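Local coordinates for aspartate--tRNA(Asp/Asn) ligase (Sulfolobus tokodaii, PDB 1WYD) that attaches L-aspartate to both tRNA(Asp) and tRNA(Asn), first activating the amino acid with ATP and then transferring it to the tRNA acceptor end, at the interface of chains A and B. Coordinates in Å, arbitrary orientation; residue numbers count along the deposited sequence, not the author numbering. Chains: chain A/B, hypothetical aspartyl-tRNA synthetase.

Contacts 1 and 2 are neighbouring patches of the homodimer interface, their C-alpha centres about 15 Å apart. They share two elements: the long helix 128-150 of chain A and the short strand 154-155 of chain B, in which B:Ile154 serves contact 2 and B:Glu155 contact 1. Contact 1 buries an aromatic ring and an ion pair near the catalytic core of chain A. Contact 2 is mainly apolar, without cross-chain hydrogen bonds, and brings in the end of helix 189-199 of chain B and A:Lys42 of the OB-fold region. The two-fold axis repeats both, and the pairing probably ties each subunit's catalytic core and OB-fold region to its partner.

Contact 1: the interface of chains A and B. Residues chain A 141, 145, 205, 224, 401; chain B 155, 157.
B:Phe157 pushes its ring against A:Ile224, whose delta-methyl CD1 lies over one face, 3.8 Å from the ring centroid, in a CH-pi contact. A:Ile224 CD1 comes within 3.4 Å of B:Phe157 CG, at the root of the ring. The branch methyl A:Ile224 CG2 lies over the same face, 3.6 Å from B:Phe157 CE1. The two arms of the isoleucine thus share one face, CD1 toward CG and CD2 of the ring, CG2 on its CD1-CE1 side. The ring is sent to this face with CG anti to its own carbonyl carbon (chi1 -82°). Its far end is met by A:Val205, which crosses it at about a right angle and sets CG1 3.8 Å from B:Phe157 CZ. Along the rim A:Leu141 CD1 stands 4.1 Å from B:Phe157 CE1, while A:Leu401 CD2 adds a looser touch near CD1. Ring rotation is therefore likely to be restricted by aliphatic groups of four different elements of chain A.

A:Leu141 also leads to the polar rim: its CB packs 3.4 Å from B:Glu155 OE1, shielding one side of the carboxylate. B:Glu155, extended beyond CG, meets A:Arg145 tip to tip in an end-on, two-pronged salt bridge. A:Arg145 NH1 donates to B:Glu155 OE1 at 2.7 Å, almost straight (165° at the hydrogen) and in the guanidinium plane. A:Arg145 NH2 donates to B:Glu155 OE2, also at 2.7 Å, B:Glu155 OE2 being tilted out of the guanidinium plane and the bond more bent. Both oxygens offer their syn lone pairs, and the two flat groups are nearly coplanar, 17° apart, an arrangement that fixes the turn of each.

In the fold, B:Glu155 and B:Phe157 belong to class II motif 1, as does helix 128-150 carrying A:Leu141 and A:Arg145. The ring of B:Phe157 lies against the motif 2 strands 201-209 and 222-231 of chain A and touches A:Leu401, a predicted ATP-site residue opening the motif 3 helix 401-409, which places the partner's ring behind the catalytic core.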
loop_
_atom_site.group_PDB
_atom_site.type_symbol
_atom_site.label_atom_id
_atom_site.label_comp_id
_atom_site.label_asym_id
_atom_site.label_seq_id
_atom_site.Cartn_x
_atom_site.Cartn_y
_atom_site.Cartn_z
ATOM N N LEU A 141 1.710 9.924 1.627
ATOM C CA LEU A 141 1.046 8.815 0.938
ATOM C C LEU A 141 -0.380 9.166 0.602
ATOM O O LEU A 141 -0.836 8.986 -0.543
ATOM C CB LEU A 141 1.100 7.536 1.804
ATOM C CG LEU A 141 2.522 6.928 1.884
ATOM C CD1 LEU A 141 2.762 6.054 3.145
ATOM C CD2 LEU A 141 2.794 6.130 0.629
ATOM N N ARG A 145 -1.984 9.590 -3.315
ATOM C CA ARG A 145 -3.103 8.823 -3.861
ATOM C C ARG A 145 -4.254 9.767 -4.203
ATOM O O ARG A 145 -4.945 9.588 -5.234
ATOM C CB ARG A 145 -3.581 7.760 -2.860
ATOM C CG ARG A 145 -2.620 6.591 -2.588
ATOM C CD ARG A 145 -3.274 5.416 -1.802
ATOM N NE ARG A 145 -2.298 4.428 -1.342
ATOM C CZ ARG A 145 -1.682 4.462 -0.177
ATOM N NH1 ARG A 145 -1.909 5.428 0.703
ATOM N NH2 ARG A 145 -0.847 3.509 0.129
ATOM N N VAL A 205 1.825 1.129 -4.469
ATOM C CA VAL A 205 2.767 1.633 -3.500
ATOM C C VAL A 205 2.970 0.409 -2.694
ATOM O O VAL A 205 2.063 -0.056 -1.985
ATOM C CB VAL A 205 2.224 2.723 -2.612
ATOM C CG1 VAL A 205 3.270 3.131 -1.589
ATOM C CG2 VAL A 205 1.702 3.972 -3.450
ATOM N N ILE A 224 10.229 0.965 -0.318
ATOM C CA ILE A 224 8.844 1.226 -0.788
ATOM C C ILE A 224 8.821 2.128 -2.002
ATOM O O ILE A 224 9.410 3.200 -2.014
ATOM C CB ILE A 224 8.038 1.781 0.326
ATOM C CG1 ILE A 224 8.158 0.821 1.507
ATOM C CG2 ILE A 224 6.564 2.075 -0.121
ATOM C CD1 ILE A 224 7.364 -0.461 1.368
ATOM N N LEU A 401 9.877 6.105 -2.131
ATOM C CA LEU A 401 9.204 6.784 -1.014
ATOM C C LEU A 401 10.229 7.422 -0.078
ATOM O O LEU A 401 10.027 8.577 0.381
ATOM C CB LEU A 401 8.371 5.801 -0.218
ATOM C CG LEU A 401 7.630 6.371 1.018
ATOM C CD1 LEU A 401 6.758 7.600 0.688
ATOM C CD2 LEU A 401 6.771 5.317 1.652
ATOM N N GLU B 155 -0.485 5.639 8.390
ATOM C CA GLU B 155 -0.124 4.573 7.478
ATOM C C GLU B 155 1.380 4.264 7.609
ATOM O O GLU B 155 2.196 5.212 7.698
ATOM C CB GLU B 155 -0.482 4.932 6.020
ATOM C CG GLU B 155 0.046 3.941 4.975
ATOM C CD GLU B 155 -0.500 4.138 3.574
ATOM O OE1 GLU B 155 -0.964 5.238 3.263
ATOM O OE2 GLU B 155 -0.441 3.194 2.750
ATOM N N PHE B 157 4.873 1.072 6.720
ATOM C CA PHE B 157 5.434 -0.024 5.923
ATOM C C PHE B 157 6.519 -0.744 6.756
ATOM O O PHE B 157 7.523 -0.120 7.120
ATOM C CB PHE B 157 6.027 0.504 4.623
ATOM C CG PHE B 157 5.008 0.729 3.556
ATOM C CD1 PHE B 157 4.708 2.006 3.138
ATOM C CD2 PHE B 157 4.325 -0.343 2.992
ATOM C CE1 PHE B 157 3.742 2.212 2.150
ATOM C CE2 PHE B 157 3.374 -0.164 2.009
ATOM C CZ PHE B 157 3.080 1.112 1.579
#

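Contact 2: the interface of chains A and B. Residues chain A 42, 125-126, 131, 134-135; chain B 154, 198-199.
A:Gln131, with CG anti to its carbonyl carbon (chi1 -71°) and the chain extended beyond, runs past B:Val199 in the opposite direction and brings its carboxamide to the end of helix 189-199. Likewise A:Lys42, bent at chi3 and chi4, turns its amino tip toward the tip of B:Ile154. The glutamine belongs to the long helix of class II motif 1, the dimer-forming element of this synthetase family. A:Gln131 NE2 lies 3.2 Å from B:Val199 CG1. A:Gln131 NE2 is also 3.3 Å from the carbonyl oxygen B:Val198 O, a polar approach that does not amount to a hydrogen bond. An alanine here, lacking the carboxamide, would probably open a gap beside B:Val199 CG1 and leave the B:Val198 carbonyl without this polar neighbour.

One turn along the helix, A:Ile134 crosses B:Ile154 at about a right angle, their CG2 methyls 3.9 Å apart. The other arm of B:Ile154 reaches two lysines: CD1 packs 4.0 Å from A:Lys135 CG, on the aliphatic stem of that lysine, and 3.6 Å from A:Lys42 NZ. This methyl is thus bordered by one lysine from the helix and one from the OB-fold anticodon-binding region. At the opposite end of the patch A:Arg126, in the loop just ahead of helix 128-150, rests its stem on B:Val198, A:Arg126 CG lying 4.0 Å from B:Val198 CB.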
loop_
_atom_site.group_PDB
_atom_site.type_symbol
_atom_site.label_atom_id
_atom_site.label_comp_id
_atom_site.label_asym_id
_atom_site.label_seq_id
_atom_site.Cartn_x
_atom_site.Cartn_y
_atom_site.Cartn_z
ATOM N N LYS A 42 0.223 10.408 21.322
ATOM C CA LYS A 42 0.290 10.670 19.893
ATOM C C LYS A 42 0.171 12.165 19.494
ATOM O O LYS A 42 0.690 12.588 18.445
ATOM C CB LYS A 42 -0.672 9.736 19.111
ATOM C CG LYS A 42 -2.132 10.222 18.948
ATOM C CD LYS A 42 -2.986 9.223 18.140
ATOM C CE LYS A 42 -3.171 9.675 16.691
ATOM N NZ LYS A 42 -1.996 9.261 15.821
ATOM N N LEU A 125 12.569 5.759 17.695
ATOM C CA LEU A 125 11.450 6.229 16.915
ATOM C C LEU A 125 10.470 7.095 17.744
ATOM O O LEU A 125 9.679 7.838 17.176
ATOM C CB LEU A 125 10.702 5.035 16.332
ATOM C CG LEU A 125 11.303 4.234 15.187
ATOM C CD1 LEU A 125 10.609 2.882 15.010
ATOM C CD2 LEU A 125 11.218 5.041 13.934
ATOM N N ARG A 126 10.548 7.001 19.066
ATOM C CA ARG A 126 9.661 7.759 19.966
ATOM C C ARG A 126 10.156 9.202 20.113
ATOM O O ARG A 126 9.439 10.076 20.592
ATOM C CB ARG A 126 9.588 7.090 21.338
ATOM C CG ARG A 126 8.737 5.831 21.411
ATOM C CD ARG A 126 8.589 5.291 22.848
ATOM N NE ARG A 126 7.781 4.091 22.907
ATOM C CZ ARG A 126 7.763 3.221 23.915
ATOM N NH1 ARG A 126 8.504 3.418 25.010
ATOM N NH2 ARG A 126 6.998 2.134 23.826
ATOM N N GLN A 131 9.000 10.663 15.222
ATOM C CA GLN A 131 7.536 10.675 15.113
ATOM C C GLN A 131 7.135 11.625 13.997
ATOM O O GLN A 131 6.322 11.269 13.109
ATOM C CB GLN A 131 6.902 11.058 16.457
ATOM C CG GLN A 131 7.038 9.955 17.542
ATOM C CD GLN A 131 5.985 10.053 18.642
ATOM O OE1 GLN A 131 6.307 10.189 19.842
ATOM N NE2 GLN A 131 4.744 9.911 18.255
ATOM N N ILE A 134 7.676 9.875 10.661
ATOM C CA ILE A 134 6.628 8.846 10.498
ATOM C C ILE A 134 5.319 9.477 10.075
ATOM O O ILE A 134 4.627 8.993 9.166
ATOM C CB ILE A 134 6.448 8.040 11.818
ATOM C CG1 ILE A 134 7.709 7.199 12.060
ATOM C CG2 ILE A 134 5.204 7.142 11.737
ATOM C CD1 ILE A 134 7.931 6.740 13.490
ATOM N N LYS A 135 5.006 10.593 10.711
ATOM C CA LYS A 135 3.693 11.242 10.493
ATOM C C LYS A 135 3.663 11.873 9.125
ATOM O O LYS A 135 2.656 11.777 8.440
ATOM C CB LYS A 135 3.412 12.279 11.555
ATOM C CG LYS A 135 3.159 11.686 12.914
ATOM C CD LYS A 135 2.327 12.645 13.788
ATOM C CE LYS A 135 3.173 13.238 14.896
ATOM N NZ LYS A 135 2.890 14.701 15.172
ATOM N N ILE B 154 -2.243 6.281 11.334
ATOM C CA ILE B 154 -1.070 6.636 10.534
ATOM C C ILE B 154 -0.708 5.423 9.690
ATOM O O ILE B 154 -0.730 4.298 10.212
ATOM C CB ILE B 154 0.119 7.024 11.489
ATOM C CG1 ILE B 154 -0.133 8.400 12.112
ATOM C CG2 ILE B 154 1.466 7.107 10.751
ATOM C CD1 ILE B 154 0.611 8.622 13.479
ATOM N N VAL B 198 4.773 3.433 19.504
ATOM C CA VAL B 198 5.431 4.699 19.279
ATOM C C VAL B 198 4.425 5.779 18.846
ATOM O O VAL B 198 4.379 6.867 19.443
ATOM C CB VAL B 198 6.591 4.583 18.270
ATOM C CG1 VAL B 198 7.095 3.160 18.183
ATOM C CG2 VAL B 198 6.217 5.067 16.958
ATOM N N VAL B 199 3.628 5.506 17.816
ATOM C CA VAL B 199 2.646 6.500 17.441
ATOM C C VAL B 199 1.213 6.099 17.675
ATOM O O VAL B 199 0.364 6.673 17.061
ATOM C CB VAL B 199 2.805 7.000 16.004
ATOM C CG1 VAL B 199 4.020 7.915 15.902
ATOM C CG2 VAL B 199 2.851 5.850 15.006
#